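Long-range contacts in sialidase domain-containing protein (Dyadobacter fermentans, PDB 5HX0), which is of unknown function but folds as a six-bladed beta-propeller related to non-viral sialidases, and so may recognise or process glycans: residues A[39-44]-A[353-358]; A[115-119]-A[168-173]; A[122-128]-A[139-144]; A[377-383]-A[395-401]. One frame throughout, in Å; residues are numbered along the deposited sequence. Where two conformers were deposited one is given.

Interaction 1 of 4, residues A[39-44]-A[353-358]; sequences IPGVRK and PEIVLR
At the interface between the closing blade of a six-bladed beta-propeller and the blade before it, Ile39, Val42 and Lys44 meet Pro353, Ile355 and Leu357. Strands 42-44 and 354-358 are the outer strands of these two adjacent blades; their segment axes run nearly parallel but stay 9.0 Å apart, so side chains bridge the gap. Ile39 lies across Pro353, its CG1 3.7 Å from CG of the proline. The same branch runs on across Ile355, its end atom Ile39 CD1 lying 3.8 Å from Ile355 CG1. The type II turn from Ile39 to Val42 brings the chain back, so that Val42 CG1 meets Ile355 CD1 tip to tip at 3.8 Å.

Beyond this apolar patch the contact turns polar. Lys44 leaves its backbone extended, bends at chi3 (82°), and sets NZ 2.8 Å from Leu357 O, in the plane of that carbonyl with a C=O...N angle of 158°. Asp47 forms a salt bridge with the same ammonium.

Leu357 and Arg358 both face Ile337, a classic beta bulge against strand 336-342, whose Ile341 packs on both Val42 and Ile355. On the other blade, strand 42-51 pairs with the C-terminal strand 393-401, the Velcro closure of the propeller, and Leu357 rests on Ser397 and Leu399 of that strand.

Interaction 2 of 4, residues A[115-119]-A[168-173]; sequences LIYSH and LGGYVL
Tyr171 carries its ring wedged between its own backbone N and carbonyl carbon (chi1 35°), while His119 turns its imidazole opposite its backbone N (chi1 -163°), and the two flat groups meet face to face. This aromatic cluster, completed by Tyr117, fills an interface between consecutive blades of the beta-propeller: 115-117 is the outer strand of one blade and 168-173 belongs to the next. The His119 and Tyr171 rings stack with centroids 4.0 Å apart and planes tilted by 24°. They are offset, and the nearest approach is from His119 NE2 to Tyr171 CE2 at 3.5 Å. Leu168 brings CD1 to the edge of the imidazole, in its plane, 3.9 Å from His119 CD2.

Tyr117 meets Tyr171 obliquely, Tyr117 CE2 lying 3.6 Å from Tyr171 CE1. One face of the Tyr117 ring is covered by Leu173, whose CD2 makes a CH-pi contact 3.9 Å from the ring centroid; the opposite face lies over the backbone N of His119. The other leucine methyl, Leu173 CD1, is pressed tightly against Tyr117 CB at 3.3 Å. Ile116 also touches this leucine; it and Tyr117 both face Leu98, a classic beta bulge.

The dimer interface is close by: His119 O accepts a hydrogen bond from Tyr97 OH of the second subunit. Tyr171 OH is hydrogen-bonded to Ser124 OG. Within 115-119 itself a short bond of 2.6 Å joins Tyr117 OH to His119 ND1, in the plane of the imidazole.

Interaction 3 of 4, residues A[122-128]-A[139-144]; sequences GGSQDPC and CASYGW. With ACT (acetate ion), chain D.
Cys139 rests its sulfur on Pro127, with SG 3.7 Å from CB of the proline. Next along, Ala140 pairs with Cys128 through two backbone bonds, one of them from Cys128 N to Ala140 O at 2.9 Å. Ser141 then spans an irregular part of the pairing: its OG, set opposite its backbone N (chi1 -178°), donates to Gln125 O over 2.7 Å, approaching in the carbonyl plane on a lone pair.

These strands are the two innermost of a propeller blade, a hairpin whose first strand is interrupted. The register shifts by one residue between Ser124 and Cys128, so two short antiparallel ladders flank Gln125, Asp126 and Pro127.

Tyr142 accepts the Gln125 N-H on its backbone O at 2.8 Å, nearly along the C=O axis. Its ring takes Gln125 CB over one face, 3.7 Å from the centroid, and its hydroxyl lies beside a bound acetate, probably from the crystallisation liquor. Gln125 NE2 donates to acetate O at 3.1 Å, and the carboxylate of Asp126 is also close to the ion. Arg76 holds Gln125 OE1 from a neighbouring blade. Gly143 follows, opposite Ser124. Trp144 pairs with Gly123, its N 3.0 Å from Gly123 O, and meets Gln125 at the ring edge, CD1 being 3.6 Å from Gln125 CD, with the amide steeply turned (81°) against the indole.

Interaction 4 of 4, residues A[377-383]-A[395-401]; sequences NRVLVSY and AGSILEI
Tyr383 lays its ring flat against the peptide between Ala395 and Gly396, with Ala395 O 4.0 Å above the ring plane over its centre. A chi1 of 41° folds the ring back across the neighbouring strand, where Tyr383 CE1 also touches Ala395 CB at 3.7 Å. The two strands form a regular antiparallel hairpin in the closing blade of the propeller, zipped by seven backbone hydrogen bonds; that from Leu399 N to Val379 O is 2.8 Å long and almost straight (177°).

Along the Tyr383 face, Val381 CG2 lies 4.0 Å from Leu399 CD1. On the reverse face Leu380 CD1 meets Ile398 CG1, also at 4.0 Å, and bends in over Gly396. At the exposed end, one water joins Arg378 NE to Glu400 OE2, 2.8 Å from each, while Arg43 makes a direct salt bridge to the same carboxylate oxygen.

Tyr383 OH donates to Ser397 OG over 2.7 Å at the ring edge. Arg358 also bonds to the phenol oxygen and Asp47 to the serine, so a chain runs from guanidinium through the hydroxyls of two buried residues to a carboxylate; its charged ends would probably polarise both hydroxyls in one direction.

Interactions 1 and 4 share the closing blade: strands 42-51 and 393-401 are neighbours there, and the contacts touch through one salt bridge and leucine packing. Interactions 2 and 3 likewise meet in another blade, on strands 165-175 and 137-145, with centres about 5 Å apart. Interactions 3 and 4 are hairpins within a blade, built on backbone ladders; 1 and 2 cross between blades and rely on side chains. Interaction 1, partly buried and farthest from the chain's centre, mixes aliphatic packing with a lysine bond, whereas buried interaction 2 is aromatic. Interaction 3, nearest the centre, collects polar groups around an acetate; interaction 4 is a regular ladder with aliphatic pairs on both faces, a buried hydroxyl pair and a water-bridged charged end.

Interaction 1 of 4, residues A[39-44]-A[353-358]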
loop_
_atom_site.group_PDB
_atom_site.type_symbol
_atom_site.label_atom_id
_atom_site.label_comp_id
_atom_site.label_asym_id
_atom_site.label_seq_id
_atom_site.Cartn_x
_atom_site.Cartn_y
_atom_site.Cartn_z
ATOM N N ILE A 39 17.232 33.513 -23.706
ATOM C CA ILE A 39 15.813 33.630 -24.027
ATOM C C ILE A 39 15.217 34.784 -23.224
ATOM O O ILE A 39 15.232 34.745 -21.986
ATOM C CB ILE A 39 15.063 32.316 -23.760
ATOM C CG1 ILE A 39 15.510 31.255 -24.767
ATOM C CG2 ILE A 39 13.571 32.536 -23.878
ATOM C CD1 ILE A 39 16.108 30.039 -24.159
ATOM N N PRO A 40 14.639 35.794 -23.878
ATOM C CA PRO A 40 14.194 36.996 -23.156
ATOM C C PRO A 40 13.191 36.660 -22.064
ATOM O O PRO A 40 12.180 36.002 -22.306
ATOM C CB PRO A 40 13.554 37.860 -24.253
ATOM C CG PRO A 40 14.046 37.299 -25.552
ATOM C CD PRO A 40 14.281 35.836 -25.307
ATOM N N GLY A 41 13.484 37.130 -20.855
ATOM C CA GLY A 41 12.597 36.957 -19.728
ATOM C C GLY A 41 12.637 35.596 -19.070
ATOM O O GLY A 41 11.821 35.345 -18.172
ATOM N N VAL A 42 13.544 34.709 -19.484
ATOM C CA VAL A 42 13.673 33.378 -18.895
ATOM C C VAL A 42 15.044 33.243 -18.255
ATOM O O VAL A 42 16.057 33.582 -18.874
ATOM C CB VAL A 42 13.465 32.266 -19.932
ATOM C CG1 VAL A 42 13.591 30.915 -19.269
ATOM C CG2 VAL A 42 12.117 32.426 -20.581
ATOM N N ARG A 43 15.070 32.717 -17.032
ATOM C CA ARG A 43 16.297 32.519 -16.278
ATOM C C ARG A 43 16.076 31.383 -15.280
ATOM O O ARG A 43 15.046 31.345 -14.603
ATOM C CB ARG A 43 16.682 33.823 -15.562
ATOM C CG ARG A 43 17.801 33.729 -14.559
ATOM C CD ARG A 43 18.104 35.107 -13.968
ATOM N NE ARG A 43 17.088 35.545 -13.014
ATOM C CZ ARG A 43 17.175 35.352 -11.700
ATOM N NH1 ARG A 43 18.226 34.721 -11.198
ATOM N NH2 ARG A 43 16.211 35.775 -10.889
ATOM N N LYS A 44 17.032 30.467 -15.185
ATOM C CA LYS A 44 16.959 29.432 -14.166
ATOM C C LYS A 44 17.482 29.989 -12.854
ATOM O O LYS A 44 18.613 30.471 -12.784
ATOM C CB LYS A 44 17.752 28.191 -14.564
ATOM C CG LYS A 44 17.752 27.137 -13.449
ATOM C CD LYS A 44 18.012 25.733 -13.974
ATOM C CE LYS A 44 19.470 25.499 -14.153
ATOM N NZ LYS A 44 19.806 24.065 -14.321
ATOM N N PRO A 353 12.253 29.272 -28.915
ATOM C CA PRO A 353 13.596 28.770 -28.608
ATOM C C PRO A 353 13.559 27.782 -27.456
ATOM O O PRO A 353 12.781 27.933 -26.514
ATOM C CB PRO A 353 14.377 30.040 -28.237
ATOM C CG PRO A 353 13.331 31.039 -27.808
ATOM C CD PRO A 353 12.094 30.712 -28.623
ATOM N N GLU A 354 14.424 26.774 -27.531
ATOM C CA GLU A 354 14.424 25.709 -26.536
ATOM C C GLU A 354 15.246 26.117 -25.313
ATOM O O GLU A 354 16.370 26.620 -25.433
ATOM C CB GLU A 354 14.962 24.415 -27.138
ATOM C CG GLU A 354 14.924 23.223 -26.196
ATOM C CD GLU A 354 15.226 21.924 -26.918
ATOM O OE1 GLU A 354 16.395 21.699 -27.280
ATOM O OE2 GLU A 354 14.284 21.133 -27.140
ATOM N N ILE A 355 14.657 25.919 -24.146
ATOM C CA ILE A 355 15.266 26.193 -22.852
ATOM C C ILE A 355 15.862 24.879 -22.367
ATOM O O ILE A 355 15.147 23.875 -22.270
ATOM C CB ILE A 355 14.206 26.713 -21.860
ATOM C CG1 ILE A 355 13.500 27.953 -22.423
ATOM C CG2 ILE A 355 14.802 26.964 -20.487
ATOM C CD1 ILE A 355 12.221 28.320 -21.688
ATOM N N VAL A 356 17.160 24.844 -22.075
ATOM C CA VAL A 356 17.769 23.589 -21.630
ATOM C C VAL A 356 17.931 23.654 -20.118
ATOM O O VAL A 356 18.733 24.441 -19.604
ATOM C CB VAL A 356 19.103 23.308 -22.343
ATOM C CG1 VAL A 356 19.652 21.955 -21.899
ATOM C CG2 VAL A 356 18.903 23.304 -23.875
ATOM N N LEU A 357 17.177 22.823 -19.386
ATOM C CA LEU A 357 17.212 22.911 -17.924
ATOM C C LEU A 357 18.247 21.980 -17.285
ATOM O O LEU A 357 18.852 22.335 -16.267
ATOM C CB LEU A 357 15.825 22.613 -17.333
ATOM C CG LEU A 357 14.693 23.548 -17.769
ATOM C CD1 LEU A 357 13.370 23.086 -17.184
ATOM C CD2 LEU A 357 14.990 24.994 -17.355
ATOM N N ARG A 358 18.456 20.790 -17.839
ATOM C CA ARG A 358 19.391 19.821 -17.270
ATOM C C ARG A 358 20.080 19.091 -18.406
ATOM O O ARG A 358 19.434 18.731 -19.394
ATOM C CB ARG A 358 18.706 18.765 -16.359
ATOM C CG ARG A 358 17.973 19.301 -15.139
ATOM C CD ARG A 358 18.942 19.826 -14.084
ATOM N NE ARG A 358 19.738 18.807 -13.409
ATOM C CZ ARG A 358 19.492 18.363 -12.176
ATOM N NH1 ARG A 358 18.454 18.825 -11.488
ATOM N NH2 ARG A 358 20.288 17.468 -11.626
#

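Interaction 2 of 4, residues A[115-119]-A[168-173]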
loop_
_atom_site.group_PDB
_atom_site.type_symbol
_atom_site.label_atom_id
_atom_site.label_comp_id
_atom_site.label_asym_id
_atom_site.label_seq_id
_atom_site.Cartn_x
_atom_site.Cartn_y
_atom_site.Cartn_z
ATOM N N LEU A 115 1.103 8.737 1.968
ATOM C CA LEU A 115 0.476 7.839 1.010
ATOM C C LEU A 115 -0.782 8.475 0.433
ATOM O O LEU A 115 -1.659 8.931 1.174
ATOM C CB LEU A 115 0.127 6.508 1.669
ATOM C CG LEU A 115 -0.478 5.524 0.665
ATOM C CD1 LEU A 115 0.578 4.894 -0.191
ATOM C CD2 LEU A 115 -1.231 4.466 1.380
ATOM N N ILE A 116 -0.847 8.539 -0.891
ATOM C CA ILE A 116 -2.100 8.836 -1.578
ATOM C C ILE A 116 -2.890 7.558 -1.823
ATOM O O ILE A 116 -4.084 7.482 -1.529
ATOM C CB ILE A 116 -1.842 9.585 -2.905
ATOM C CG1 ILE A 116 -1.278 10.984 -2.649
ATOM C CG2 ILE A 116 -3.156 9.678 -3.719
ATOM C CD1 ILE A 116 -0.766 11.692 -3.948
ATOM N N TYR A 117 -2.234 6.520 -2.333
ATOM C CA TYR A 117 -2.979 5.320 -2.686
ATOM C C TYR A 117 -2.077 4.111 -2.860
ATOM O O TYR A 117 -1.030 4.196 -3.512
ATOM C CB TYR A 117 -3.749 5.548 -3.976
ATOM C CG TYR A 117 -4.676 4.404 -4.345
ATOM C CD1 TYR A 117 -5.779 4.091 -3.556
ATOM C CD2 TYR A 117 -4.467 3.674 -5.512
ATOM C CE1 TYR A 117 -6.639 3.049 -3.909
ATOM C CE2 TYR A 117 -5.319 2.637 -5.881
ATOM C CZ TYR A 117 -6.403 2.331 -5.068
ATOM O OH TYR A 117 -7.238 1.303 -5.432
ATOM N N SER A 118 -2.505 2.986 -2.290
ATOM C CA SER A 118 -1.937 1.674 -2.579
ATOM C C SER A 118 -3.055 0.784 -3.100
ATOM O O SER A 118 -4.041 0.534 -2.392
ATOM C CB SER A 118 -1.290 1.059 -1.340
ATOM O OG SER A 118 -2.124 1.205 -0.203
ATOM N N HIS A 119 -2.916 0.324 -4.321
ATOM C CA HIS A 119 -3.997 -0.439 -4.951
ATOM C C HIS A 119 -4.066 -1.837 -4.329
ATOM O O HIS A 119 -3.032 -2.484 -4.159
ATOM C CB HIS A 119 -3.734 -0.518 -6.455
ATOM C CG HIS A 119 -4.920 -0.901 -7.287
ATOM N ND1 HIS A 119 -6.190 -0.396 -7.075
ATOM C CD2 HIS A 119 -5.013 -1.719 -8.362
ATOM C CE1 HIS A 119 -7.006 -0.885 -7.995
ATOM N NE2 HIS A 119 -6.315 -1.688 -8.787
ATOM N N LEU A 168 -3.439 -3.504 -15.779
ATOM C CA LEU A 168 -4.793 -3.311 -15.247
ATOM C C LEU A 168 -5.514 -2.101 -15.820
ATOM O O LEU A 168 -6.723 -1.948 -15.572
ATOM C CB LEU A 168 -4.773 -3.165 -13.719
ATOM C CG LEU A 168 -4.310 -4.361 -12.894
ATOM C CD1 LEU A 168 -4.069 -3.919 -11.435
ATOM C CD2 LEU A 168 -5.364 -5.472 -12.977
ATOM N N GLY A 169 -4.817 -1.226 -16.529
ATOM C CA GLY A 169 -5.478 -0.023 -16.989
ATOM C C GLY A 169 -5.747 0.953 -15.852
ATOM O O GLY A 169 -5.201 0.844 -14.750
ATOM N N GLY A 170 -6.635 1.911 -16.133
ATOM C CA GLY A 170 -6.714 3.108 -15.332
ATOM C C GLY A 170 -7.597 3.017 -14.091
ATOM O O GLY A 170 -8.475 2.159 -13.958
ATOM N N TYR A 171 -7.333 3.937 -13.164
ATOM C CA TYR A 171 -8.218 4.217 -12.041
ATOM C C TYR A 171 -7.898 5.628 -11.569
ATOM O O TYR A 171 -6.781 6.110 -11.754
ATOM C CB TYR A 171 -8.065 3.209 -10.894
ATOM C CG TYR A 171 -6.677 2.641 -10.596
ATOM C CD1 TYR A 171 -5.780 3.304 -9.754
ATOM C CD2 TYR A 171 -6.312 1.405 -11.095
ATOM C CE1 TYR A 171 -4.530 2.747 -9.443
ATOM C CE2 TYR A 171 -5.082 0.843 -10.809
ATOM C CZ TYR A 171 -4.199 1.508 -9.988
ATOM O OH TYR A 171 -2.997 0.895 -9.712
ATOM N N VAL A 172 -8.894 6.300 -11.008
ATOM C CA VAL A 172 -8.780 7.704 -10.617
ATOM C C VAL A 172 -9.255 7.840 -9.180
ATOM O O VAL A 172 -10.327 7.333 -8.825
ATOM C CB VAL A 172 -9.614 8.618 -11.541
ATOM C CG1 VAL A 172 -9.419 10.083 -11.175
ATOM C CG2 VAL A 172 -9.249 8.377 -12.995
ATOM N N LEU A 173 -8.458 8.503 -8.352
ATOM C CA LEU A 173 -8.874 8.892 -7.013
ATOM C C LEU A 173 -9.278 10.361 -7.010
ATOM O O LEU A 173 -8.785 11.169 -7.798
ATOM C CB LEU A 173 -7.743 8.660 -6.012
ATOM C CG LEU A 173 -7.257 7.246 -6.292
ATOM C CD1 LEU A 173 -5.803 7.143 -6.054
ATOM C CD2 LEU A 173 -8.042 6.237 -5.496
#

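Interaction 3 of 4, residues A[122-128]-A[139-144]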
loop_
_atom_site.group_PDB
_atom_site.type_symbol
_atom_site.label_atom_id
_atom_site.label_comp_id
_atom_site.label_asym_id
_atom_site.label_seq_id
_atom_site.Cartn_x
_atom_site.Cartn_y
_atom_site.Cartn_z
ATOM N N GLY A 122 -2.459 -4.568 -6.965
ATOM C CA GLY A 122 -1.128 -4.547 -7.553
ATOM C C GLY A 122 -0.462 -3.184 -7.426
ATOM O O GLY A 122 -0.819 -2.378 -6.561
ATOM N N GLY A 123 0.520 -2.955 -8.322
ATOM C CA GLY A 123 1.322 -1.736 -8.301
ATOM C C GLY A 123 0.691 -0.620 -9.118
ATOM O O GLY A 123 0.011 -0.864 -10.123
ATOM N N SER A 124 0.891 0.622 -8.659
ATOM C CA SER A 124 0.271 1.794 -9.273
ATOM C C SER A 124 1.311 2.686 -9.943
ATOM O O SER A 124 2.465 2.751 -9.510
ATOM C CB SER A 124 -0.503 2.585 -8.223
ATOM O OG SER A 124 -1.526 1.775 -7.676
ATOM N N GLN A 125 0.895 3.403 -10.986
ATOM C CA GLN A 125 1.829 4.149 -11.831
ATOM C C GLN A 125 1.509 5.640 -11.873
ATOM O O GLN A 125 0.395 6.065 -11.560
ATOM C CB GLN A 125 1.773 3.633 -13.267
ATOM C CG GLN A 125 2.027 2.130 -13.378
ATOM C CD GLN A 125 3.423 1.788 -12.940
ATOM O OE1 GLN A 125 3.624 1.163 -11.904
ATOM N NE2 GLN A 125 4.412 2.217 -13.723
ATOM N N ASP A 126 2.501 6.417 -12.320
ATOM C CA ASP A 126 2.339 7.773 -12.851
ATOM C C ASP A 126 1.125 8.538 -12.314
ATOM O O ASP A 126 0.164 8.770 -13.061
ATOM C CB ASP A 126 2.219 7.725 -14.378
ATOM C CG ASP A 126 3.376 6.992 -15.046
ATOM O OD1 ASP A 126 3.999 6.124 -14.406
ATOM O OD2 ASP A 126 3.658 7.281 -16.233
ATOM N N PRO A 127 1.112 8.954 -11.053
ATOM C CA PRO A 127 -0.036 9.739 -10.565
ATOM C C PRO A 127 -0.098 11.074 -11.287
ATOM O O PRO A 127 0.877 11.825 -11.311
ATOM C CB PRO A 127 0.265 9.931 -9.073
ATOM C CG PRO A 127 1.833 9.909 -9.029
ATOM C CD PRO A 127 2.246 8.927 -10.102
ATOM N N CYS A 128 -1.256 11.384 -11.856
ATOM C CA CYS A 128 -1.449 12.636 -12.571
ATOM C C CYS A 128 -2.514 13.463 -11.855
ATOM O O CYS A 128 -3.695 13.128 -11.909
ATOM C CB CYS A 128 -1.837 12.334 -14.025
ATOM S SG CYS A 128 -0.382 11.722 -14.910
ATOM N N CYS A 139 -6.712 12.487 -9.072
ATOM C CA CYS A 139 -5.403 11.842 -9.199
ATOM C C CYS A 139 -5.582 10.600 -10.070
ATOM O O CYS A 139 -6.034 9.558 -9.589
ATOM C CB CYS A 139 -4.811 11.491 -7.828
ATOM S SG CYS A 139 -3.172 10.729 -7.950
ATOM N N ALA A 140 -5.228 10.714 -11.347
ATOM C CA ALA A 140 -5.333 9.593 -12.270
ATOM C C ALA A 140 -4.129 8.674 -12.121
ATOM O O ALA A 140 -3.009 9.112 -11.818
ATOM C CB ALA A 140 -5.431 10.093 -13.713
ATOM N N SER A 141 -4.368 7.382 -12.314
ATOM C CA SER A 141 -3.275 6.413 -12.242
ATOM C C SER A 141 -3.627 5.236 -13.149
ATOM O O SER A 141 -4.641 5.257 -13.860
ATOM C CB SER A 141 -3.042 5.989 -10.782
ATOM O OG SER A 141 -1.957 5.079 -10.678
ATOM N N TYR A 142 -2.792 4.200 -13.105
ATOM C CA TYR A 142 -3.067 2.924 -13.755
ATOM C C TYR A 142 -2.169 1.884 -13.103
ATOM O O TYR A 142 -1.248 2.226 -12.363
ATOM C CB TYR A 142 -2.867 2.981 -15.274
ATOM C CG TYR A 142 -1.541 3.554 -15.771
ATOM C CD1 TYR A 142 -0.467 2.713 -16.034
ATOM C CD2 TYR A 142 -1.392 4.922 -16.034
ATOM C CE1 TYR A 142 0.730 3.201 -16.529
ATOM C CE2 TYR A 142 -0.175 5.426 -16.526
ATOM C CZ TYR A 142 0.875 4.547 -16.761
ATOM O OH TYR A 142 2.090 4.990 -17.243
ATOM N N GLY A 143 -2.471 0.599 -13.345
ATOM C CA GLY A 143 -1.919 -0.456 -12.516
ATOM C C GLY A 143 -1.414 -1.675 -13.269
ATOM O O GLY A 143 -1.743 -1.912 -14.446
ATOM N N TRP A 144 -0.634 -2.481 -12.527
ATOM C CA TRP A 144 -0.043 -3.738 -12.976
ATOM C C TRP A 144 -0.322 -4.815 -11.942
ATOM O O TRP A 144 -0.047 -4.613 -10.753
ATOM C CB TRP A 144 1.483 -3.614 -13.138
ATOM C CG TRP A 144 1.891 -2.735 -14.262
ATOM C CD1 TRP A 144 2.293 -1.429 -14.188
ATOM C CD2 TRP A 144 1.935 -3.101 -15.651
ATOM N NE1 TRP A 144 2.588 -0.962 -15.459
ATOM C CE2 TRP A 144 2.375 -1.970 -16.367
ATOM C CE3 TRP A 144 1.637 -4.276 -16.354
ATOM C CZ2 TRP A 144 2.541 -1.982 -17.759
ATOM C CZ3 TRP A 144 1.800 -4.291 -17.726
ATOM C CH2 TRP A 144 2.246 -3.152 -18.419
HETATM C C ACT D . 5.615 4.319 -17.032
HETATM O O ACT D . 4.715 3.931 -16.239
HETATM O OXT ACT D . 5.695 5.566 -17.258
HETATM C CH3 ACT D . 6.538 3.329 -17.681
#

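Interaction 4 of 4, residues A[377-383]-A[395-401]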
loop_
_atom_site.group_PDB
_atom_site.type_symbol
_atom_site.label_atom_id
_atom_site.label_comp_id
_atom_site.label_asym_id
_atom_site.label_seq_id
_atom_site.Cartn_x
_atom_site.Cartn_y
_atom_site.Cartn_z
ATOM N N ASN A 377 6.091 35.527 -10.784
ATOM C CA ASN A 377 7.290 35.535 -11.610
ATOM C C ASN A 377 8.113 34.252 -11.584
ATOM O O ASN A 377 9.163 34.206 -12.233
ATOM C CB ASN A 377 8.167 36.726 -11.220
ATOM C CG ASN A 377 7.624 38.033 -11.774
ATOM O OD1 ASN A 377 7.284 38.944 -11.023
ATOM N ND2 ASN A 377 7.517 38.117 -13.099
ATOM N N ARG A 378 7.674 33.207 -10.888
ATOM C CA ARG A 378 8.483 32.003 -10.792
ATOM C C ARG A 378 7.649 30.751 -11.013
ATOM O O ARG A 378 6.497 30.663 -10.568
ATOM C CB ARG A 378 9.192 31.929 -9.444
ATOM C CG ARG A 378 10.335 32.932 -9.382
ATOM C CD ARG A 378 11.124 32.788 -8.132
ATOM N NE ARG A 378 12.319 33.619 -8.151
ATOM C CZ ARG A 378 13.344 33.456 -7.319
ATOM N NH1 ARG A 378 13.308 32.483 -6.411
ATOM N NH2 ARG A 378 14.406 34.254 -7.402
ATOM N N VAL A 379 8.273 29.783 -11.692
ATOM C CA VAL A 379 7.691 28.481 -12.006
ATOM C C VAL A 379 8.634 27.398 -11.499
ATOM O O VAL A 379 9.851 27.487 -11.686
ATOM C CB VAL A 379 7.486 28.319 -13.527
ATOM C CG1 VAL A 379 7.109 26.888 -13.872
ATOM C CG2 VAL A 379 6.428 29.291 -14.046
ATOM N N LEU A 380 8.072 26.352 -10.901
ATOM C CA LEU A 380 8.831 25.140 -10.593
ATOM C C LEU A 380 8.567 24.109 -11.681
ATOM O O LEU A 380 7.415 23.739 -11.922
ATOM C CB LEU A 380 8.433 24.572 -9.232
ATOM C CG LEU A 380 8.948 23.164 -8.936
ATOM C CD1 LEU A 380 10.459 23.197 -8.773
ATOM C CD2 LEU A 380 8.272 22.594 -7.700
ATOM N N VAL A 381 9.615 23.679 -12.367
ATOM C CA VAL A 381 9.510 22.546 -13.287
ATOM C C VAL A 381 10.021 21.341 -12.508
ATOM O O VAL A 381 11.228 21.187 -12.314
ATOM C CB VAL A 381 10.312 22.762 -14.572
ATOM C CG1 VAL A 381 10.109 21.558 -15.519
ATOM C CG2 VAL A 381 9.918 24.091 -15.237
ATOM N N SER A 382 9.107 20.491 -12.038
ATOM C CA SER A 382 9.535 19.256 -11.407
ATOM C C SER A 382 9.717 18.160 -12.455
ATOM O O SER A 382 9.212 18.245 -13.575
ATOM C CB SER A 382 8.512 18.798 -10.351
ATOM O OG SER A 382 7.361 18.239 -10.987
ATOM N N TYR A 383 10.459 17.120 -12.078
ATOM C CA TYR A 383 10.732 15.972 -12.939
ATOM C C TYR A 383 11.355 14.909 -12.052
ATOM O O TYR A 383 11.644 15.162 -10.881
ATOM C CB TYR A 383 11.654 16.325 -14.126
ATOM C CG TYR A 383 12.792 17.255 -13.764
ATOM C CD1 TYR A 383 13.990 16.758 -13.240
ATOM C CD2 TYR A 383 12.662 18.639 -13.925
ATOM C CE1 TYR A 383 15.033 17.619 -12.899
ATOM C CE2 TYR A 383 13.710 19.502 -13.595
ATOM C CZ TYR A 383 14.878 18.982 -13.072
ATOM O OH TYR A 383 15.901 19.834 -12.738
ATOM N N ALA A 395 13.270 15.812 -8.585
ATOM C CA ALA A 395 14.069 17.026 -8.589
ATOM C C ALA A 395 13.259 18.123 -9.278
ATOM O O ALA A 395 12.145 17.893 -9.764
ATOM C CB ALA A 395 15.404 16.794 -9.298
ATOM N N GLY A 396 13.827 19.315 -9.337
ATOM C CA GLY A 396 13.152 20.394 -10.022
ATOM C C GLY A 396 14.122 21.495 -10.378
ATOM O O GLY A 396 15.244 21.572 -9.860
ATOM N N SER A 397 13.675 22.340 -11.292
ATOM C CA SER A 397 14.377 23.553 -11.670
ATOM C C SER A 397 13.418 24.706 -11.423
ATOM O O SER A 397 12.279 24.673 -11.897
ATOM C CB SER A 397 14.794 23.516 -13.141
ATOM O OG SER A 397 15.726 22.484 -13.397
ATOM N N ILE A 398 13.868 25.719 -10.695
ATOM C CA ILE A 398 13.059 26.913 -10.475
ATOM C C ILE A 398 13.433 27.959 -11.524
ATOM O O ILE A 398 14.602 28.343 -11.642
ATOM C CB ILE A 398 13.248 27.450 -9.053
ATOM C CG1 ILE A 398 12.766 26.390 -8.042
ATOM C CG2 ILE A 398 12.452 28.731 -8.868
ATOM C CD1 ILE A 398 12.959 26.786 -6.585
ATOM N N LEU A 399 12.436 28.416 -12.280
ATOM C CA LEU A 399 12.616 29.388 -13.352
ATOM C C LEU A 399 12.011 30.731 -12.966
ATOM O O LEU A 399 10.950 30.789 -12.334
ATOM C CB LEU A 399 11.943 28.914 -14.642
ATOM C CG LEU A 399 12.376 27.558 -15.166
ATOM C CD1 LEU A 399 11.780 27.334 -16.553
ATOM C CD2 LEU A 399 13.887 27.518 -15.177
ATOM N N GLU A 400 12.682 31.811 -13.365
ATOM C CA GLU A 400 12.110 33.151 -13.307
ATOM C C GLU A 400 11.635 33.506 -14.715
ATOM O O GLU A 400 12.433 33.504 -15.661
ATOM C CB GLU A 400 13.135 34.168 -12.800
ATOM C CG GLU A 400 12.549 35.550 -12.530
ATOM C CD GLU A 400 13.617 36.622 -12.374
ATOM O OE1 GLU A 400 14.347 36.893 -13.362
ATOM O OE2 GLU A 400 13.731 37.179 -11.260
ATOM N N ILE A 401 10.339 33.747 -14.865
ATOM C CA ILE A 401 9.751 34.096 -16.161
ATOM C C ILE A 401 9.059 35.430 -15.965
ATOM O O ILE A 401 7.961 35.484 -15.398
ATOM C CB ILE A 401 8.754 33.048 -16.675
ATOM C CG1 ILE A 401 9.320 31.629 -16.567
ATOM C CG2 ILE A 401 8.322 33.391 -18.129
ATOM C CD1 ILE A 401 10.578 31.423 -17.346
HETATM O O HOH W 1 12.117 36.128 -9.291
#